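Local coordinates for protein fatty acid synthase 1, isoform A (Drosophila melanogaster, PDB 6FN6) that probably builds long-chain saturated fatty acids from acetyl-CoA and malonyl-CoA using NADPH, this chain being its modifying region of dehydratase, enoylreductase and ketoreductase, at residues 18-23 against 167-172; 35-40 against 77-82; 40-45 against 199-204; 89-92 against 97-100. One frame throughout, in Å; residues are numbered along the deposited sequence.

Contact 1. Residues 18-23 against 167-172; sequences DAFLAG and VDNWIS
The ring of Phe-20 lies beneath the amide of Asn-169, whose ND2 sits over the middle of one face, 3.5 Å above the ring plane. The contact illustrates how the two halves of a double-hotdog dehydratase domain are joined: Phe-20 lies in a short 3-10 turn in the predicted N-terminal hotdog, and Asn-169 precedes helix 170-183 of the predicted C-terminal one. The amide plane stands steeply to the ring, at 75°, with its nitrogen foremost; Phe-20 CE2 is the ring atom closest to ND2. Ile-171 meets the same ring from another direction, its CD1 lying in the ring plane, 3.7 Å from CZ at the edge. On the face opposite the amide, Leu-21 CG packs toward the rim, so the ring is held between its own neighbour in sequence and a residue from the other hotdog. The chi1 of Phe-20, 75°, tucks CG between its backbone N and carbonyl carbon, and from there the ring reaches out to helix 170-183. Ile-148 adds to the packing beside Phe-20 and Asn-169. The site is near the surface yet close to the dehydratase centre: the side chain of Ile-171 is about 5 Å from that of Asp-175, the predicted proton donor, and about 7 Å from that of His-24, the predicted proton acceptor. Asn-169 does two jobs with one amide. While ND2 covers the ring, Asn-169 is also the N-cap of helix 170-183, and its OD1 takes the backbone N-H of Ser-172 at 2.7 Å in an almost perfectly straight bond.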
loop_
_atom_site.group_PDB
_atom_site.type_symbol
_atom_site.label_atom_id
_atom_site.label_comp_id
_atom_site.label_asym_id
_atom_site.label_seq_id
_atom_site.Cartn_x
_atom_site.Cartn_y
_atom_site.Cartn_z
ATOM N N ASP A 18 4.428 -33.279 -21.513
ATOM C CA ASP A 18 4.180 -31.843 -21.633
ATOM C C ASP A 18 3.546 -31.474 -22.973
ATOM O O ASP A 18 3.224 -30.309 -23.214
ATOM C CB ASP A 18 5.487 -31.066 -21.442
ATOM C CG ASP A 18 6.085 -31.270 -20.065
ATOM O OD1 ASP A 18 5.311 -31.344 -19.088
ATOM O OD2 ASP A 18 7.327 -31.362 -19.961
ATOM N N ALA A 19 3.353 -32.472 -23.829
ATOM C CA ALA A 19 2.860 -32.248 -25.186
ATOM C C ALA A 19 1.501 -31.551 -25.202
ATOM O O ALA A 19 1.240 -30.716 -26.067
ATOM C CB ALA A 19 2.777 -33.569 -25.935
ATOM N N PHE A 20 0.635 -31.907 -24.258
ATOM C CA PHE A 20 -0.722 -31.362 -24.205
ATOM C C PHE A 20 -0.763 -29.830 -24.178
ATOM O O PHE A 20 -1.741 -29.224 -24.613
ATOM C CB PHE A 20 -1.455 -31.908 -22.977
ATOM C CG PHE A 20 -1.017 -31.283 -21.682
ATOM C CD1 PHE A 20 0.130 -31.719 -21.039
ATOM C CD2 PHE A 20 -1.750 -30.256 -21.111
ATOM C CE1 PHE A 20 0.535 -31.143 -19.851
ATOM C CE2 PHE A 20 -1.350 -29.677 -19.922
ATOM C CZ PHE A 20 -0.205 -30.121 -19.292
ATOM N N LEU A 21 0.300 -29.210 -23.677
ATOM C CA LEU A 21 0.325 -27.761 -23.489
ATOM C C LEU A 21 0.097 -27.002 -24.798
ATOM O O LEU A 21 -0.323 -25.844 -24.789
ATOM C CB LEU A 21 1.661 -27.331 -22.873
ATOM C CG LEU A 21 1.926 -27.808 -21.443
ATOM C CD1 LEU A 21 3.370 -27.548 -21.053
ATOM C CD2 LEU A 21 0.977 -27.138 -20.463
ATOM N N ALA A 22 0.374 -27.654 -25.920
ATOM C CA ALA A 22 0.170 -27.036 -27.224
ATOM C C ALA A 22 -1.302 -26.684 -27.435
ATOM O O ALA A 22 -1.632 -25.807 -28.230
ATOM C CB ALA A 22 0.660 -27.956 -28.326
ATOM N N GLY A 23 -2.182 -27.379 -26.722
ATOM C CA GLY A 23 -3.608 -27.133 -26.820
ATOM C C GLY A 23 -4.020 -25.759 -26.336
ATOM O O GLY A 23 -5.055 -25.236 -26.745
ATOM N N VAL A 167 -9.808 -35.432 -17.370
ATOM C CA VAL A 167 -8.911 -36.352 -18.058
ATOM C C VAL A 167 -7.625 -36.541 -17.259
ATOM O O VAL A 167 -6.546 -36.673 -17.832
ATOM C CB VAL A 167 -8.599 -35.859 -19.486
ATOM C CG1 VAL A 167 -9.862 -35.848 -20.329
ATOM C CG2 VAL A 167 -7.967 -34.471 -19.455
ATOM N N ASP A 168 -7.751 -36.575 -15.936
ATOM C CA ASP A 168 -6.603 -36.762 -15.054
ATOM C C ASP A 168 -5.523 -35.724 -15.357
ATOM O O ASP A 168 -4.342 -36.057 -15.471
ATOM C CB ASP A 168 -6.036 -38.176 -15.204
ATOM C CG ASP A 168 -5.079 -38.543 -14.083
ATOM O OD1 ASP A 168 -5.314 -38.119 -12.932
ATOM O OD2 ASP A 168 -4.089 -39.255 -14.354
ATOM N N ASN A 169 -5.939 -34.467 -15.483
ATOM C CA ASN A 169 -5.028 -33.373 -15.804
ATOM C C ASN A 169 -5.511 -32.081 -15.143
ATOM O O ASN A 169 -6.476 -31.467 -15.593
ATOM C CB ASN A 169 -4.921 -33.198 -17.323
ATOM C CG ASN A 169 -3.906 -32.137 -17.725
ATOM O OD1 ASN A 169 -3.986 -30.987 -17.293
ATOM N ND2 ASN A 169 -2.953 -32.519 -18.567
ATOM N N TRP A 170 -4.829 -31.670 -14.078
ATOM C CA TRP A 170 -5.244 -30.504 -13.300
ATOM C C TRP A 170 -5.067 -29.197 -14.062
ATOM O O TRP A 170 -5.873 -28.279 -13.912
ATOM C CB TRP A 170 -4.471 -30.443 -11.981
ATOM C CG TRP A 170 -4.855 -31.522 -11.015
ATOM C CD1 TRP A 170 -4.301 -32.764 -10.903
ATOM C CD2 TRP A 170 -5.892 -31.455 -10.028
ATOM N NE1 TRP A 170 -4.926 -33.471 -9.904
ATOM C CE2 TRP A 170 -5.905 -32.690 -9.352
ATOM C CE3 TRP A 170 -6.806 -30.468 -9.650
ATOM C CZ2 TRP A 170 -6.799 -32.963 -8.319
ATOM C CZ3 TRP A 170 -7.692 -30.744 -8.625
ATOM C CH2 TRP A 170 -7.681 -31.980 -7.972
ATOM N N ILE A 171 -4.017 -29.103 -14.870
ATOM C CA ILE A 171 -3.761 -27.882 -15.625
ATOM C C ILE A 171 -4.922 -27.598 -16.574
ATOM O O ILE A 171 -5.501 -26.512 -16.550
ATOM C CB ILE A 171 -2.427 -27.969 -16.391
ATOM C CG1 ILE A 171 -1.262 -28.064 -15.400
ATOM C CG2 ILE A 171 -2.260 -26.764 -17.332
ATOM C CD1 ILE A 171 0.089 -28.327 -16.040
ATOM N N SER A 172 -5.273 -28.576 -17.400
ATOM C CA SER A 172 -6.346 -28.389 -18.367
ATOM C C SER A 172 -7.659 -28.114 -17.646
ATOM O O SER A 172 -8.413 -27.219 -18.030
ATOM C CB SER A 172 -6.485 -29.613 -19.276
ATOM O OG SER A 172 -7.184 -30.663 -18.631
#

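Contact 2. Residues 35-40 against 77-82; sequences TGYMTL and VKFGIN
Tyr-37 turns the edge of its ring toward the face of Phe-79 in an offset edge-to-face pair, the centroids 5.5 Å apart and the planes at 77°. The closest atoms are the two CE1 carbons, Tyr-37 CE1 and Phe-79 CE1, at 3.6 Å. Both hold CG anti to the carbonyl carbon (chi1 -71° for Tyr-37, -64° for Phe-79), which sends the tyrosine from helix 34-48 and the phenylalanine from strand 76-83 into the same layer. Leu-40, one helical turn after Tyr-37, brings its CD1 branch to the same side of the phenylalanine ring as the tyrosine but 3.6 Å from Phe-79 CD2, while Val-77 CG2 lies over the opposite face. Its CB is met in turn by the CD1 end of Ile-81, 4.0 Å from Leu-40 CB. Replacing Phe-79 with an alanine would probably cost Tyr-37 its ring partner on the strand and Leu-40 CD1 its aromatic support there, opening a gap between helix and strand. This is the buried helix-on-sheet layer of the predicted N-terminal hotdog, in which the strands wrap a central helix. Phe-32 adds a third aromatic ring beside Tyr-37 and Phe-79, strand 7-12 flanks strand 76-83 through Val-9 and Val-11, and helix 170-183 packs on helix 34-48 at Thr-35 and Thr-39.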
loop_
_atom_site.group_PDB
_atom_site.type_symbol
_atom_site.label_atom_id
_atom_site.label_comp_id
_atom_site.label_asym_id
_atom_site.label_seq_id
_atom_site.Cartn_x
_atom_site.Cartn_y
_atom_site.Cartn_z
ATOM N N THR A 35 -2.824 -21.525 -15.108
ATOM C CA THR A 35 -3.086 -22.696 -14.282
ATOM C C THR A 35 -1.913 -23.669 -14.319
ATOM O O THR A 35 -1.760 -24.510 -13.432
ATOM C CB THR A 35 -4.354 -23.422 -14.746
ATOM O OG1 THR A 35 -4.166 -23.899 -16.085
ATOM C CG2 THR A 35 -5.545 -22.481 -14.707
ATOM N N GLY A 36 -1.085 -23.549 -15.348
ATOM C CA GLY A 36 0.137 -24.324 -15.426
ATOM C C GLY A 36 1.070 -23.937 -14.297
ATOM O O GLY A 36 1.630 -24.794 -13.614
ATOM N N TYR A 37 1.236 -22.632 -14.108
ATOM C CA TYR A 37 2.064 -22.106 -13.032
ATOM C C TYR A 37 1.571 -22.571 -11.673
ATOM O O TYR A 37 2.351 -23.020 -10.838
ATOM C CB TYR A 37 2.064 -20.584 -13.061
ATOM C CG TYR A 37 2.831 -19.989 -14.209
ATOM C CD1 TYR A 37 4.210 -20.099 -14.284
ATOM C CD2 TYR A 37 2.171 -19.299 -15.212
ATOM C CE1 TYR A 37 4.909 -19.542 -15.337
ATOM C CE2 TYR A 37 2.851 -18.741 -16.260
ATOM C CZ TYR A 37 4.221 -18.859 -16.323
ATOM O OH TYR A 37 4.883 -18.289 -17.382
ATOM N N MET A 38 0.265 -22.460 -11.466
ATOM C CA MET A 38 -0.342 -22.828 -10.200
ATOM C C MET A 38 -0.039 -24.287 -9.887
ATOM O O MET A 38 0.283 -24.636 -8.753
ATOM C CB MET A 38 -1.850 -22.587 -10.244
ATOM C CG MET A 38 -2.233 -21.146 -10.537
ATOM S SD MET A 38 -3.995 -20.902 -10.847
ATOM C CE MET A 38 -4.708 -21.611 -9.368
ATOM N N THR A 39 -0.115 -25.135 -10.908
ATOM C CA THR A 39 0.171 -26.554 -10.747
ATOM C C THR A 39 1.635 -26.765 -10.368
ATOM O O THR A 39 1.939 -27.565 -9.488
ATOM C CB THR A 39 -0.157 -27.341 -12.030
ATOM O OG1 THR A 39 -1.552 -27.210 -12.324
ATOM C CG2 THR A 39 0.187 -28.822 -11.872
ATOM N N LEU A 40 2.537 -26.067 -11.052
ATOM C CA LEU A 40 3.963 -26.163 -10.754
ATOM C C LEU A 40 4.252 -25.747 -9.315
ATOM O O LEU A 40 5.002 -26.418 -8.606
ATOM C CB LEU A 40 4.778 -25.295 -11.714
ATOM C CG LEU A 40 4.817 -25.708 -13.189
ATOM C CD1 LEU A 40 5.768 -24.801 -13.959
ATOM C CD2 LEU A 40 5.218 -27.172 -13.362
ATOM N N VAL A 77 11.851 -24.708 -22.208
ATOM C CA VAL A 77 11.738 -23.545 -21.335
ATOM C C VAL A 77 11.953 -23.973 -19.890
ATOM O O VAL A 77 11.456 -25.014 -19.460
ATOM C CB VAL A 77 10.376 -22.845 -21.513
ATOM C CG1 VAL A 77 9.242 -23.830 -21.301
ATOM C CG2 VAL A 77 10.244 -21.667 -20.556
ATOM N N LYS A 78 12.690 -23.155 -19.146
ATOM C CA LYS A 78 13.041 -23.478 -17.771
ATOM C C LYS A 78 12.330 -22.560 -16.782
ATOM O O LYS A 78 12.447 -21.337 -16.868
ATOM C CB LYS A 78 14.558 -23.376 -17.596
ATOM C CG LYS A 78 15.327 -24.324 -18.508
ATOM C CD LYS A 78 16.799 -24.433 -18.149
ATOM C CE LYS A 78 17.491 -25.459 -19.041
ATOM N NZ LYS A 78 18.926 -25.658 -18.697
ATOM N N PHE A 79 11.597 -23.153 -15.844
ATOM C CA PHE A 79 10.931 -22.382 -14.796
ATOM C C PHE A 79 11.680 -22.518 -13.472
ATOM O O PHE A 79 11.996 -23.625 -13.037
ATOM C CB PHE A 79 9.478 -22.833 -14.616
ATOM C CG PHE A 79 8.609 -22.603 -15.823
ATOM C CD1 PHE A 79 8.291 -21.319 -16.236
ATOM C CD2 PHE A 79 8.092 -23.675 -16.533
ATOM C CE1 PHE A 79 7.483 -21.109 -17.343
ATOM C CE2 PHE A 79 7.285 -23.470 -17.638
ATOM C CZ PHE A 79 6.981 -22.185 -18.042
ATOM N N GLY A 80 11.965 -21.380 -12.842
ATOM C CA GLY A 80 12.604 -21.347 -11.536
ATOM C C GLY A 80 11.633 -20.973 -10.432
ATOM O O GLY A 80 10.976 -19.937 -10.512
ATOM N N ILE A 81 11.535 -21.816 -9.407
ATOM C CA ILE A 81 10.582 -21.600 -8.319
ATOM C C ILE A 81 11.318 -21.441 -6.990
ATOM O O ILE A 81 12.298 -22.137 -6.730
ATOM C CB ILE A 81 9.562 -22.752 -8.233
ATOM C CG1 ILE A 81 9.069 -23.122 -9.636
ATOM C CG2 ILE A 81 8.402 -22.356 -7.329
ATOM C CD1 ILE A 81 7.992 -24.193 -9.670
ATOM N N ASN A 82 10.830 -20.530 -6.149
ATOM C CA ASN A 82 11.435 -20.276 -4.841
ATOM C C ASN A 82 10.367 -19.994 -3.783
ATOM O O ASN A 82 9.345 -19.376 -4.075
ATOM C CB ASN A 82 12.410 -19.099 -4.924
ATOM C CG ASN A 82 13.444 -19.118 -3.816
ATOM O OD1 ASN A 82 13.206 -19.663 -2.737
ATOM N ND2 ASN A 82 14.601 -18.520 -4.075
#

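Contact 3. Residues 40-45 against 199-204; sequences LAWQTF and AVINPA
Ile-201 lays its CG2 methyl over one face of the Trp-42 indole, a CH-pi contact in which the methyl is 3.8 Å from the centroid of the six-membered ring and 22° off its normal. The nearest ring atom is Trp-42 CH2, at 3.5 Å from Ile-201 CG2. Pro-203 approaches elsewhere: its CG comes in near the plane of the indole, at the edge, 3.7 Å from Trp-42 CZ2. With CG anti to the backbone N (chi1 178°), the tryptophan extends from helix 34-48 toward the end of strand 191-201. One shell out, the indole is fixed by a hydrogen bond from NE1 to Thr-56 O, and the rings of Phe-53 and Trp-170 meet it edge-to-face. Ile-201 is placed by backbone pairing with Val-58, while Asn-202, just before Pro-203, caps helix 203-210, its OD1 accepting from Lys-205 N. The contact thus joins the helix of the predicted N-terminal hotdog to a strand and helix start of the predicted C-terminal one. Across it, carbon meets carbon: shape and burial hold the two halves together here, and the indole's one polar atom is satisfied outside the contact, by Thr-56.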
loop_
_atom_site.group_PDB
_atom_site.type_symbol
_atom_site.label_atom_id
_atom_site.label_comp_id
_atom_site.label_asym_id
_atom_site.label_seq_id
_atom_site.Cartn_x
_atom_site.Cartn_y
_atom_site.Cartn_z
ATOM N N LEU A 40 2.537 -26.067 -11.052
ATOM C CA LEU A 40 3.963 -26.163 -10.754
ATOM C C LEU A 40 4.252 -25.747 -9.315
ATOM O O LEU A 40 5.002 -26.418 -8.606
ATOM C CB LEU A 40 4.778 -25.295 -11.714
ATOM C CG LEU A 40 4.817 -25.708 -13.189
ATOM C CD1 LEU A 40 5.768 -24.801 -13.959
ATOM C CD2 LEU A 40 5.218 -27.172 -13.362
ATOM N N ALA A 41 3.654 -24.640 -8.889
ATOM C CA ALA A 41 3.823 -24.160 -7.523
ATOM C C ALA A 41 3.240 -25.174 -6.549
ATOM O O ALA A 41 3.817 -25.455 -5.498
ATOM C CB ALA A 41 3.159 -22.803 -7.345
ATOM N N TRP A 42 2.092 -25.728 -6.918
ATOM C CA TRP A 42 1.414 -26.718 -6.097
ATOM C C TRP A 42 2.259 -27.981 -5.955
ATOM O O TRP A 42 2.465 -28.483 -4.849
ATOM C CB TRP A 42 0.052 -27.050 -6.710
ATOM C CG TRP A 42 -0.726 -28.102 -5.988
ATOM C CD1 TRP A 42 -0.553 -28.519 -4.700
ATOM C CD2 TRP A 42 -1.805 -28.878 -6.519
ATOM N NE1 TRP A 42 -1.460 -29.507 -4.398
ATOM C CE2 TRP A 42 -2.239 -29.745 -5.500
ATOM C CE3 TRP A 42 -2.446 -28.921 -7.762
ATOM C CZ2 TRP A 42 -3.285 -30.644 -5.683
ATOM C CZ3 TRP A 42 -3.485 -29.817 -7.941
ATOM C CH2 TRP A 42 -3.893 -30.666 -6.907
ATOM N N GLN A 43 2.741 -28.493 -7.083
ATOM C CA GLN A 43 3.494 -29.741 -7.097
ATOM C C GLN A 43 4.792 -29.644 -6.303
ATOM O O GLN A 43 4.995 -30.387 -5.342
ATOM C CB GLN A 43 3.796 -30.156 -8.537
ATOM C CG GLN A 43 2.603 -30.764 -9.255
ATOM C CD GLN A 43 2.901 -31.118 -10.695
ATOM O OE1 GLN A 43 3.897 -30.674 -11.264
ATOM N NE2 GLN A 43 2.034 -31.925 -11.296
ATOM N N THR A 44 5.664 -28.724 -6.699
ATOM C CA THR A 44 6.974 -28.602 -6.072
ATOM C C THR A 44 6.858 -28.327 -4.577
ATOM O O THR A 44 7.646 -28.843 -3.787
ATOM C CB THR A 44 7.810 -27.482 -6.718
ATOM O OG1 THR A 44 7.051 -26.267 -6.749
ATOM C CG2 THR A 44 8.219 -27.868 -8.135
ATOM N N PHE A 45 5.876 -27.519 -4.193
ATOM C CA PHE A 45 5.687 -27.173 -2.787
ATOM C C PHE A 45 5.330 -28.395 -1.949
ATOM O O PHE A 45 5.788 -28.534 -0.815
ATOM C CB PHE A 45 4.604 -26.105 -2.638
ATOM C CG PHE A 45 4.416 -25.633 -1.225
ATOM C CD1 PHE A 45 5.411 -24.909 -0.584
ATOM C CD2 PHE A 45 3.246 -25.903 -0.540
ATOM C CE1 PHE A 45 5.243 -24.472 0.716
ATOM C CE2 PHE A 45 3.072 -25.466 0.760
ATOM C CZ PHE A 45 4.072 -24.750 1.388
ATOM N N ALA A 199 -7.259 -19.329 -4.268
ATOM C CA ALA A 199 -7.489 -20.584 -4.967
ATOM C C ALA A 199 -7.372 -21.749 -3.994
ATOM O O ALA A 199 -6.273 -22.115 -3.584
ATOM C CB ALA A 199 -6.504 -20.744 -6.113
ATOM N N VAL A 200 -8.512 -22.326 -3.628
ATOM C CA VAL A 200 -8.539 -23.454 -2.704
ATOM C C VAL A 200 -8.569 -24.759 -3.487
ATOM O O VAL A 200 -9.455 -24.978 -4.312
ATOM C CB VAL A 200 -9.739 -23.365 -1.748
ATOM C CG1 VAL A 200 -9.668 -24.463 -0.700
ATOM C CG2 VAL A 200 -9.798 -21.999 -1.090
ATOM N N ILE A 201 -7.590 -25.621 -3.228
ATOM C CA ILE A 201 -7.497 -26.907 -3.906
ATOM C C ILE A 201 -7.637 -28.030 -2.882
ATOM O O ILE A 201 -6.868 -28.113 -1.922
ATOM C CB ILE A 201 -6.183 -27.029 -4.694
ATOM C CG1 ILE A 201 -6.026 -25.834 -5.642
ATOM C CG2 ILE A 201 -6.154 -28.339 -5.478
ATOM C CD1 ILE A 201 -4.686 -25.766 -6.338
ATOM N N ASN A 202 -8.623 -28.894 -3.106
ATOM C CA ASN A 202 -8.932 -29.996 -2.201
ATOM C C ASN A 202 -8.892 -31.322 -2.960
ATOM O O ASN A 202 -9.920 -31.786 -3.453
ATOM C CB ASN A 202 -10.310 -29.787 -1.570
ATOM C CG ASN A 202 -10.590 -30.753 -0.442
ATOM O OD1 ASN A 202 -9.971 -31.814 -0.341
ATOM N ND2 ASN A 202 -11.540 -30.396 0.414
ATOM N N PRO A 203 -7.704 -31.941 -3.054
ATOM C CA PRO A 203 -7.557 -33.157 -3.866
ATOM C C PRO A 203 -8.399 -34.332 -3.374
ATOM O O PRO A 203 -8.982 -35.048 -4.188
ATOM C CB PRO A 203 -6.064 -33.490 -3.742
ATOM C CG PRO A 203 -5.418 -32.268 -3.183
ATOM C CD PRO A 203 -6.452 -31.580 -2.372
ATOM N N ALA A 204 -8.457 -34.522 -2.059
ATOM C CA ALA A 204 -9.207 -35.629 -1.479
ATOM C C ALA A 204 -10.672 -35.556 -1.893
ATOM O O ALA A 204 -11.264 -36.549 -2.316
ATOM C CB ALA A 204 -9.082 -35.619 0.034
#

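Contact 4. Residues 89-92 against 97-100; sequences AFEI and SLAV
Ile-92 and Val-100 form an antiparallel hydrogen-bonded pair in the hairpin of strands 89-93 and 98-105, disturbed by a classic beta bulge in which Ala-99 and Val-100 both stand opposite Ile-92. The hairpin belongs to the predicted N-terminal hotdog of the dehydratase. Ile-92 N gives its hydrogen to Val-100 O at 2.8 Å, and Ile-92 O is gripped twice, by Ala-99 N and by Val-100 N. The latter bond lies in the carbonyl plane, on a lone pair. At the bulge Ala-99 takes a psi of -56°, far from the extended values of Leu-98 and Val-100, and the extra residue is absorbed there. The paired side chains of Ile-92 and Val-100 lie on one face of the sheet, their CB atoms 4.3 Å apart, and Tyr-37 of helix 34-48 packs on both. Phe-90 packs its ring on the same helix at Ala-41, with CE1 reaching Val-100 CG1. Glu-91 crosses Leu-98 at about a right angle; its chain is extended beyond CG, so that CG and CD both run past the CD1 methyl of Leu-98. The carboxylate then leaves for the dimer partner, OE1 being hydrogen-bonded to Thr-87 OG1 of the second subunit. An alanine in place of Glu-91 would probably leave the threonine hydroxyl without this carboxylate partner across the subunit boundary and remove the CG and CD that run past Leu-98 CD1. Where the strands come together beside this residue, Glu-91 CA approaches Val-100 O at 3.4 Å in a CA-H...O contact.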
loop_
_atom_site.group_PDB
_atom_site.type_symbol
_atom_site.label_atom_id
_atom_site.label_comp_id
_atom_site.label_asym_id
_atom_site.label_seq_id
_atom_site.Cartn_x
_atom_site.Cartn_y
_atom_site.Cartn_z
ATOM N N ALA A 89 5.438 -16.815 0.812
ATOM C CA ALA A 89 5.440 -16.185 -0.501
ATOM C C ALA A 89 6.322 -16.987 -1.448
ATOM O O ALA A 89 7.387 -17.469 -1.054
ATOM C CB ALA A 89 5.926 -14.747 -0.407
ATOM N N PHE A 90 5.875 -17.135 -2.692
ATOM C CA PHE A 90 6.653 -17.847 -3.697
ATOM C C PHE A 90 6.772 -17.021 -4.971
ATOM O O PHE A 90 6.055 -16.041 -5.156
ATOM C CB PHE A 90 6.023 -19.211 -3.999
ATOM C CG PHE A 90 4.773 -19.138 -4.832
ATOM C CD1 PHE A 90 4.840 -19.196 -6.215
ATOM C CD2 PHE A 90 3.532 -19.018 -4.231
ATOM C CE1 PHE A 90 3.693 -19.128 -6.978
ATOM C CE2 PHE A 90 2.384 -18.950 -4.990
ATOM C CZ PHE A 90 2.464 -19.006 -6.364
ATOM N N GLU A 91 7.689 -17.427 -5.840
ATOM C CA GLU A 91 7.891 -16.764 -7.124
ATOM C C GLU A 91 8.307 -17.758 -8.200
ATOM O O GLU A 91 9.036 -18.711 -7.926
ATOM C CB GLU A 91 8.943 -15.662 -7.005
ATOM C CG GLU A 91 8.358 -14.292 -6.744
ATOM C CD GLU A 91 9.399 -13.195 -6.793
ATOM O OE1 GLU A 91 9.081 -12.059 -6.379
ATOM O OE2 GLU A 91 10.528 -13.462 -7.261
ATOM N N ILE A 92 7.827 -17.533 -9.419
ATOM C CA ILE A 92 8.232 -18.344 -10.559
ATOM C C ILE A 92 8.889 -17.450 -11.608
ATOM O O ILE A 92 8.303 -16.468 -12.064
ATOM C CB ILE A 92 7.038 -19.124 -11.147
ATOM C CG1 ILE A 92 6.466 -20.074 -10.092
ATOM C CG2 ILE A 92 7.464 -19.915 -12.380
ATOM C CD1 ILE A 92 5.132 -20.680 -10.458
ATOM N N SER A 97 13.485 -13.378 -15.668
ATOM C CA SER A 97 12.499 -12.353 -15.359
ATOM C C SER A 97 11.302 -12.971 -14.643
ATOM O O SER A 97 10.955 -14.128 -14.880
ATOM C CB SER A 97 12.048 -11.635 -16.634
ATOM O OG SER A 97 11.293 -12.494 -17.471
ATOM N N LEU A 98 10.693 -12.200 -13.749
ATOM C CA LEU A 98 9.566 -12.680 -12.957
ATOM C C LEU A 98 8.372 -13.046 -13.831
ATOM O O LEU A 98 8.007 -12.301 -14.739
ATOM C CB LEU A 98 9.153 -11.621 -11.934
ATOM C CG LEU A 98 7.913 -11.944 -11.097
ATOM C CD1 LEU A 98 8.137 -13.191 -10.252
ATOM C CD2 LEU A 98 7.540 -10.761 -10.224
ATOM N N ALA A 99 7.764 -14.194 -13.543
ATOM C CA ALA A 99 6.588 -14.653 -14.277
ATOM C C ALA A 99 5.345 -14.607 -13.389
ATOM O O ALA A 99 4.349 -13.968 -13.734
ATOM C CB ALA A 99 6.809 -16.065 -14.812
ATOM N N VAL A 100 5.412 -15.291 -12.249
ATOM C CA VAL A 100 4.275 -15.388 -11.337
ATOM C C VAL A 100 4.714 -15.209 -9.891
ATOM O O VAL A 100 5.819 -15.597 -9.513
ATOM C CB VAL A 100 3.535 -16.734 -11.514
ATOM C CG1 VAL A 100 2.427 -16.898 -10.472
ATOM C CG2 VAL A 100 2.960 -16.842 -12.904
#

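In the fold
All four contacts lie in the dehydratase part of the chain and together fit the predicted double hotdog. Helix 34-48 is common to contacts 2 and 3, which share Leu-40 and have centres about 12 Å apart. Contact 2 binds this helix to strand 76-83, and contact 4, about 8 Å away between centres, continues the sheet through the next two strands. Both stay within the predicted N-terminal hotdog. Contacts 1 and 3 instead span the two hotdogs, and their segments alternate along the chain: 18-23, 40-45, 167-172, 199-204. Trp-170 packs on Trp-42 between them. One helix therefore sits against its own sheet and the second hotdog together, close to the predicted catalytic pair.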